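Local structure of nucleoporin nup120 (4GQ2) at residues P411-S416 / S589-S594; S436-L441 / S465-A470; I479-N484 / Y493-L498. The protein serves as a structural component of the nuclear pore complex, whose nucleoporins can also act as docking partners for transiently associated nuclear transport factors. All coordinates share one frame; numbering follows the deposited sequence.

Contact 1: P411-S416 / S589-S594; sequences PTNMSS and SFSTLS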
# COMPACT_ATOMS: atom_id res chain seq x y z
N PRO A 411 4.28 12.58 -16.63
CA PRO A 411 4.38 13.55 -15.54
C PRO A 411 5.33 14.70 -15.83
O PRO A 411 6.46 14.48 -16.27
CB PRO A 411 4.91 12.73 -14.35
CG PRO A 411 5.16 11.34 -14.86
CD PRO A 411 4.41 11.19 -16.15
N THR A 412 4.86 15.92 -15.56
CA THR A 412 5.65 17.13 -15.79
C THR A 412 6.12 17.69 -14.46
O THR A 412 6.93 18.62 -14.41
CB THR A 412 4.82 18.21 -16.53
OG1 THR A 412 3.55 18.37 -15.87
CG2 THR A 412 4.58 17.80 -17.98
N ASN A 413 5.58 17.13 -13.39
CA ASN A 413 6.01 17.42 -12.03
C ASN A 413 6.16 16.09 -11.29
O ASN A 413 5.62 15.07 -11.73
CB ASN A 413 4.99 18.33 -11.34
CG ASN A 413 3.75 17.59 -10.89
OD1 ASN A 413 3.75 16.95 -9.84
ND2 ASN A 413 2.70 17.67 -11.67
N MET A 414 6.87 16.09 -10.16
CA MET A 414 7.17 14.84 -9.47
C MET A 414 6.37 14.59 -8.18
O MET A 414 6.71 13.69 -7.42
CB MET A 414 8.68 14.69 -9.21
CG MET A 414 9.54 14.60 -10.47
SD MET A 414 9.43 13.03 -11.36
CE MET A 414 8.39 13.47 -12.77
N SER A 415 5.30 15.36 -7.98
CA SER A 415 4.43 15.20 -6.78
C SER A 415 3.96 13.77 -6.53
O SER A 415 3.88 13.35 -5.38
CB SER A 415 3.22 16.13 -6.84
OG SER A 415 2.43 15.84 -7.99
N SER A 416 3.69 13.02 -7.60
CA SER A 416 3.40 11.58 -7.49
C SER A 416 4.47 10.71 -8.17
O SER A 416 4.22 9.54 -8.50
CB SER A 416 2.01 11.27 -8.05
OG SER A 416 0.99 11.75 -7.19
N SER A 589 -7.25 17.18 -14.35
CA SER A 589 -6.58 15.97 -14.86
C SER A 589 -5.75 15.31 -13.75
O SER A 589 -5.49 15.93 -12.71
CB SER A 589 -5.69 16.31 -16.06
OG SER A 589 -4.64 17.19 -15.69
N PHE A 590 -5.35 14.06 -13.99
CA PHE A 590 -4.51 13.31 -13.05
C PHE A 590 -3.33 14.15 -12.57
O PHE A 590 -3.01 14.16 -11.38
CB PHE A 590 -4.00 12.02 -13.70
CG PHE A 590 -3.02 11.26 -12.85
CD1 PHE A 590 -1.65 11.54 -12.90
CD2 PHE A 590 -3.46 10.27 -11.97
CE1 PHE A 590 -0.75 10.85 -12.10
CE2 PHE A 590 -2.56 9.57 -11.17
CZ PHE A 590 -1.20 9.87 -11.23
N SER A 591 -2.69 14.84 -13.51
CA SER A 591 -1.50 15.64 -13.23
C SER A 591 -1.82 16.85 -12.34
O SER A 591 -1.05 17.17 -11.44
CB SER A 591 -0.86 16.08 -14.56
OG SER A 591 0.06 17.14 -14.38
N THR A 592 -2.94 17.51 -12.60
CA THR A 592 -3.39 18.63 -11.78
C THR A 592 -3.77 18.13 -10.38
O THR A 592 -3.41 18.76 -9.38
CB THR A 592 -4.58 19.39 -12.42
OG1 THR A 592 -4.20 19.89 -13.71
CG2 THR A 592 -5.02 20.55 -11.55
N LEU A 593 -4.48 17.01 -10.32
CA LEU A 593 -4.91 16.42 -9.05
C LEU A 593 -3.72 16.09 -8.17
O LEU A 593 -3.76 16.26 -6.94
CB LEU A 593 -5.72 15.14 -9.28
CG LEU A 593 -7.20 15.34 -9.58
CD1 LEU A 593 -7.91 13.99 -9.70
CD2 LEU A 593 -7.85 16.20 -8.51
N SER A 594 -2.66 15.61 -8.81
CA SER A 594 -1.46 15.19 -8.11
C SER A 594 -0.78 16.41 -7.49
O SER A 594 -0.22 16.32 -6.39
CB SER A 594 -0.53 14.45 -9.08
OG SER A 594 0.68 14.10 -8.46
O HOH W 1 0.82 14.09 -5.26
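The flat group here is the carboxamide of Asn413, whose OD1 closes an Asx turn: in the carbonyl plane it accepts the backbone N-H of Ser415 (N to OD1 2.9 Å) and also the hydroxyl of Ser415. ND2 lies on the helix side of the carboxamide, 3.8 Å from Ser591 O, too far for a hydrogen bond. Two donors on OD1 hold the carboxamide's rotation. The ring of Phe590 meets Phe408 and Ile422. The polar link to the start of helix 590-605 is made by three hydroxyls. Ser594 OG, anti to its backbone N (chi1 177°), reaches between those of Ser415 and Ser416 and is hydrogen-bonded to Ser416 OG at 2.7 Å, with either one able to donate. Ser415 OG, in the crowded position between its own N and carbonyl carbon, lies 2.5 Å from Ser594 OG and gives its proton to Asn413 OD1. The loop leads from the propeller strand 390-395 to helix 419-428, so the contact joins this connection to helix 590-605, far on in the sequence; Thr412 to Ser415 also pack against the chain of another protein. Water 1 donates to Ser594 O at 2.7 Å and, weakly, to Ser415 O.

Contact 2: S436-L441 / S465-A470; sequences SIQVAL and SELKNA
Leu467 leaves helix 464-478 with CB aimed at helix 434-443, and its CG lies anti to the backbone N (chi1 -175°), so the branch is carried forward to the neighbouring helix. Here two helices in the all-helical part of the chain between propeller strands 390-395 and 520-525 pack side by side, the axes of the two short segments 11.1 Å apart at closest approach and 37° from parallel. At the tip, CD1 meets Gln438 CG and Leu441 CD2, each at 4.0 Å; CD2 shares Gln438 CG, at 4.2 Å, and adds Ile437 CG2 at 4.3 Å. Gln438 crosses Leu467 at about a right angle and offers its aliphatic CG; the chain beyond CG is extended, and Gln438 also packs on Phe459. Leu441 and Leu467 run past each other in opposite directions, each with CG anti to its own N. No hydrogen bond joins the segments, so this is apolar packing of methyl and methylene groups, all the touching residues of helix 434-443 being buried. Phe428 of helix 419-428 packs on both Ile437 and Leu467, adding a third helix to the cluster. One turn beyond Leu467, Ala470 CB sits 3.9 Å from Leu441 CD2.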
# COMPACT_ATOMS: atom_id res chain seq x y z
N SER A 436 -1.42 -13.65 -12.23
CA SER A 436 -1.52 -12.94 -13.51
C SER A 436 -0.31 -12.04 -13.77
O SER A 436 0.13 -11.91 -14.90
CB SER A 436 -2.81 -12.15 -13.60
OG SER A 436 -2.81 -11.09 -12.66
N ILE A 437 0.22 -11.43 -12.70
CA ILE A 437 1.44 -10.63 -12.81
C ILE A 437 2.65 -11.52 -13.11
O ILE A 437 3.45 -11.22 -14.01
CB ILE A 437 1.68 -9.73 -11.57
CG1 ILE A 437 0.54 -8.71 -11.41
CG2 ILE A 437 3.02 -9.01 -11.66
CD1 ILE A 437 0.62 -7.86 -10.15
N GLN A 438 2.76 -12.63 -12.38
CA GLN A 438 3.86 -13.58 -12.57
C GLN A 438 3.88 -14.17 -13.97
O GLN A 438 4.93 -14.23 -14.61
CB GLN A 438 3.80 -14.71 -11.55
CG GLN A 438 4.01 -14.28 -10.11
CD GLN A 438 3.70 -15.38 -9.12
OE1 GLN A 438 3.01 -16.35 -9.44
NE2 GLN A 438 4.21 -15.23 -7.91
N VAL A 439 2.72 -14.61 -14.45
CA VAL A 439 2.62 -15.17 -15.79
C VAL A 439 2.86 -14.10 -16.85
O VAL A 439 3.58 -14.34 -17.82
CB VAL A 439 1.28 -15.90 -16.02
CG1 VAL A 439 1.11 -16.28 -17.48
CG2 VAL A 439 1.22 -17.14 -15.14
N ALA A 440 2.28 -12.91 -16.66
CA ALA A 440 2.56 -11.78 -17.55
C ALA A 440 4.06 -11.46 -17.60
O ALA A 440 4.60 -11.18 -18.66
CB ALA A 440 1.77 -10.56 -17.11
N LEU A 441 4.71 -11.52 -16.44
CA LEU A 441 6.14 -11.28 -16.34
C LEU A 441 6.97 -12.26 -17.18
O LEU A 441 7.98 -11.87 -17.77
CB LEU A 441 6.60 -11.31 -14.87
CG LEU A 441 8.02 -10.82 -14.58
CD1 LEU A 441 8.22 -9.40 -15.11
CD2 LEU A 441 8.30 -10.89 -13.09
N SER A 465 7.89 -7.81 -2.79
CA SER A 465 8.81 -6.73 -3.12
C SER A 465 9.75 -7.15 -4.23
O SER A 465 10.03 -6.37 -5.14
CB SER A 465 9.61 -6.28 -1.90
OG SER A 465 8.80 -5.54 -1.01
N GLU A 466 10.23 -8.39 -4.15
CA GLU A 466 11.06 -8.96 -5.20
C GLU A 466 10.29 -9.01 -6.52
O GLU A 466 10.86 -8.75 -7.58
CB GLU A 466 11.60 -10.34 -4.81
CG GLU A 466 12.89 -10.30 -3.99
CD GLU A 466 13.17 -11.59 -3.22
OE1 GLU A 466 12.90 -12.69 -3.74
OE2 GLU A 466 13.68 -11.49 -2.08
N LEU A 467 9.00 -9.33 -6.44
CA LEU A 467 8.14 -9.37 -7.63
C LEU A 467 7.99 -7.98 -8.26
O LEU A 467 8.13 -7.83 -9.48
CB LEU A 467 6.76 -9.97 -7.31
CG LEU A 467 5.80 -10.18 -8.49
CD1 LEU A 467 6.40 -11.10 -9.54
CD2 LEU A 467 4.47 -10.73 -7.99
N LYS A 468 7.71 -6.99 -7.41
CA LYS A 468 7.63 -5.59 -7.82
C LYS A 468 8.91 -5.13 -8.51
O LYS A 468 8.86 -4.54 -9.58
CB LYS A 468 7.34 -4.68 -6.62
CG LYS A 468 5.86 -4.50 -6.34
CD LYS A 468 5.60 -3.16 -5.67
CE LYS A 468 5.33 -3.32 -4.19
NZ LYS A 468 4.08 -4.09 -3.98
N ASN A 469 10.05 -5.42 -7.88
CA ASN A 469 11.36 -5.10 -8.43
C ASN A 469 11.66 -5.82 -9.75
O ASN A 469 12.31 -5.27 -10.63
CB ASN A 469 12.45 -5.39 -7.40
CG ASN A 469 12.29 -4.56 -6.14
OD1 ASN A 469 11.70 -3.47 -6.15
ND2 ASN A 469 12.82 -5.06 -5.04
N ALA A 470 11.17 -7.05 -9.87
CA ALA A 470 11.40 -7.86 -11.04
C ALA A 470 10.58 -7.32 -12.21
O ALA A 470 11.07 -7.27 -13.34
CB ALA A 470 11.06 -9.32 -10.76

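Contact 3: I479-N484 / Y493-L498; sequences IQIEPN and YEYKRL
A helix-loop-helix connection brings these two segments together: the extended run 479-484 leaves the end of helix 464-478 and passes alongside the first turns of helix 492-515. Tyr495 carries most of the contact. Its CG is anti to the backbone N (chi1 179°), which sends the ring out from the helix toward the loop. One side of the ring, CD1 and CE1, meets the chain there. Ile479 O approaches CE1 at 3.6 Å and Gln480 O approaches CD1 at 3.9 Å, both at the ring edge and in its plane, so aromatic C-H groups face the carbonyl oxygens. The ring is crossed obliquely by Ile479, whose CG2 reaches CE1 at 3.6 Å, and Ile481 CB adds a contact to CD1 at 3.9 Å. Further along the helix, Ile479 CG2 also touches Leu498 CB at 3.9 Å, so this one methyl packs against two helix residues. An alanine in place of Tyr495 would remove the ring that the backbone and both isoleucines pack against, and would probably loosen the loop's seat on the helix. On the helix surface Arg497 grips Glu494 side-on: NE and NH2 both bond OE2, at 2.6 Å for NE, on its syn lone pair and nearly in the guanidinium plane. Ile481 also makes backbone hydrogen bonds to the chain of another protein, and Tyr495 packs on an apolar side chain of it. The whole is a loop folded back on the helix that follows it, held mainly by aromatic and aliphatic packing.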
# COMPACT_ATOMS: atom_id res chain seq x y z
N ILE A 479 13.71 -1.03 -22.46
CA ILE A 479 13.54 0.28 -23.08
C ILE A 479 14.86 1.03 -23.20
O ILE A 479 15.55 1.27 -22.22
CB ILE A 479 12.47 1.13 -22.35
CG1 ILE A 479 11.19 0.31 -22.10
CG2 ILE A 479 12.15 2.39 -23.15
CD1 ILE A 479 10.62 -0.37 -23.33
N GLN A 480 15.19 1.40 -24.44
CA GLN A 480 16.48 2.00 -24.73
C GLN A 480 16.36 3.50 -24.93
O GLN A 480 15.42 3.98 -25.57
CB GLN A 480 17.10 1.35 -25.97
CG GLN A 480 17.37 -0.14 -25.81
CD GLN A 480 17.95 -0.78 -27.06
OE1 GLN A 480 18.11 -0.13 -28.10
NE2 GLN A 480 18.27 -2.07 -26.96
N ILE A 481 17.31 4.24 -24.37
CA ILE A 481 17.38 5.68 -24.51
C ILE A 481 18.27 6.04 -25.70
O ILE A 481 19.37 5.50 -25.87
CB ILE A 481 17.86 6.37 -23.20
CG1 ILE A 481 17.72 7.89 -23.31
CG2 ILE A 481 19.29 5.95 -22.85
CD1 ILE A 481 17.90 8.62 -21.99
N GLU A 482 17.79 6.96 -26.53
CA GLU A 482 18.49 7.35 -27.74
C GLU A 482 19.00 8.78 -27.73
O GLU A 482 18.33 9.68 -27.20
CB GLU A 482 17.61 7.12 -28.97
CG GLU A 482 17.72 5.70 -29.49
CD GLU A 482 16.55 5.30 -30.36
OE1 GLU A 482 15.39 5.46 -29.92
OE2 GLU A 482 16.80 4.82 -31.49
N PRO A 483 20.19 9.00 -28.31
CA PRO A 483 20.73 10.32 -28.62
C PRO A 483 19.79 11.12 -29.54
O PRO A 483 19.05 10.53 -30.32
CB PRO A 483 22.03 10.00 -29.36
CG PRO A 483 21.99 8.54 -29.68
CD PRO A 483 21.18 7.94 -28.58
N ASN A 484 19.84 12.45 -29.42
CA ASN A 484 19.04 13.38 -30.24
C ASN A 484 19.43 14.83 -29.93
O ASN A 484 19.76 15.15 -28.78
CB ASN A 484 17.54 13.18 -29.96
CG ASN A 484 16.66 13.59 -31.12
OD1 ASN A 484 15.87 14.53 -31.02
ND2 ASN A 484 16.78 12.88 -32.25
N TYR A 493 12.27 12.78 -24.25
CA TYR A 493 10.86 12.73 -24.59
C TYR A 493 10.45 11.36 -25.16
O TYR A 493 9.43 10.80 -24.74
CB TYR A 493 10.51 13.85 -25.58
CG TYR A 493 9.03 14.01 -25.89
CD1 TYR A 493 8.37 13.11 -26.74
CD2 TYR A 493 8.30 15.07 -25.37
CE1 TYR A 493 7.03 13.25 -27.03
CE2 TYR A 493 6.95 15.22 -25.66
CZ TYR A 493 6.32 14.31 -26.49
OH TYR A 493 4.99 14.46 -26.79
N GLU A 494 11.23 10.84 -26.10
CA GLU A 494 10.94 9.54 -26.71
C GLU A 494 11.10 8.39 -25.73
O GLU A 494 10.36 7.39 -25.80
CB GLU A 494 11.84 9.26 -27.92
CG GLU A 494 11.13 9.30 -29.26
CD GLU A 494 9.99 8.31 -29.38
OE1 GLU A 494 10.24 7.08 -29.37
OE2 GLU A 494 8.84 8.76 -29.52
N TYR A 495 12.08 8.50 -24.85
CA TYR A 495 12.28 7.49 -23.83
C TYR A 495 11.03 7.38 -22.95
O TYR A 495 10.49 6.28 -22.76
CB TYR A 495 13.51 7.79 -22.98
CG TYR A 495 13.73 6.76 -21.89
CD1 TYR A 495 14.16 5.48 -22.21
CD2 TYR A 495 13.49 7.07 -20.56
CE1 TYR A 495 14.35 4.52 -21.23
CE2 TYR A 495 13.68 6.12 -19.56
CZ TYR A 495 14.11 4.85 -19.91
OH TYR A 495 14.31 3.90 -18.93
N LYS A 496 10.56 8.52 -22.46
CA LYS A 496 9.35 8.59 -21.64
C LYS A 496 8.18 7.90 -22.32
O LYS A 496 7.54 7.03 -21.72
CB LYS A 496 9.01 10.04 -21.28
CG LYS A 496 10.02 10.69 -20.34
CD LYS A 496 9.70 12.16 -20.12
CE LYS A 496 10.83 12.88 -19.41
NZ LYS A 496 11.00 12.45 -17.99
N ARG A 497 7.93 8.25 -23.58
CA ARG A 497 6.80 7.69 -24.33
C ARG A 497 6.91 6.17 -24.47
O ARG A 497 5.93 5.44 -24.25
CB ARG A 497 6.67 8.38 -25.69
CG ARG A 497 5.41 8.01 -26.47
CD ARG A 497 5.41 8.63 -27.87
NE ARG A 497 6.45 8.07 -28.74
CZ ARG A 497 6.34 6.94 -29.43
NH1 ARG A 497 5.21 6.22 -29.40
NH2 ARG A 497 7.36 6.52 -30.17
N LEU A 498 8.10 5.68 -24.83
CA LEU A 498 8.30 4.24 -25.01
C LEU A 498 8.21 3.48 -23.68
O LEU A 498 7.64 2.40 -23.62
CB LEU A 498 9.63 3.94 -25.72
CG LEU A 498 9.83 4.39 -27.18
CD1 LEU A 498 11.28 4.18 -27.57
CD2 LEU A 498 8.91 3.65 -28.15

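How the contacts relate
Contacts 2 and 3 and the loop 411-416 lie between strands 390-395 and 520-525; contact 1 joins that part to helix 590-605. Along the chain contact 1 spans both others, and its centre is about 26 Å from that of contact 2, with about 13 Å between nearest atoms. Contacts 2 and 3 come in series: helix 464-478 supplies one side of contact 2 and runs into the loop of contact 3. Their centres are about 24 Å apart, their nearest atoms about 11 Å. Contacts 1 and 3, about 21 Å apart between centres, approach to about 5 Å between nearest atoms without touching; Lys496 packs on Val410 and Asp418, which flank the loop 411-416. The chain of another protein borders contacts 1 and 3 and reaches contact 2 at Asn469.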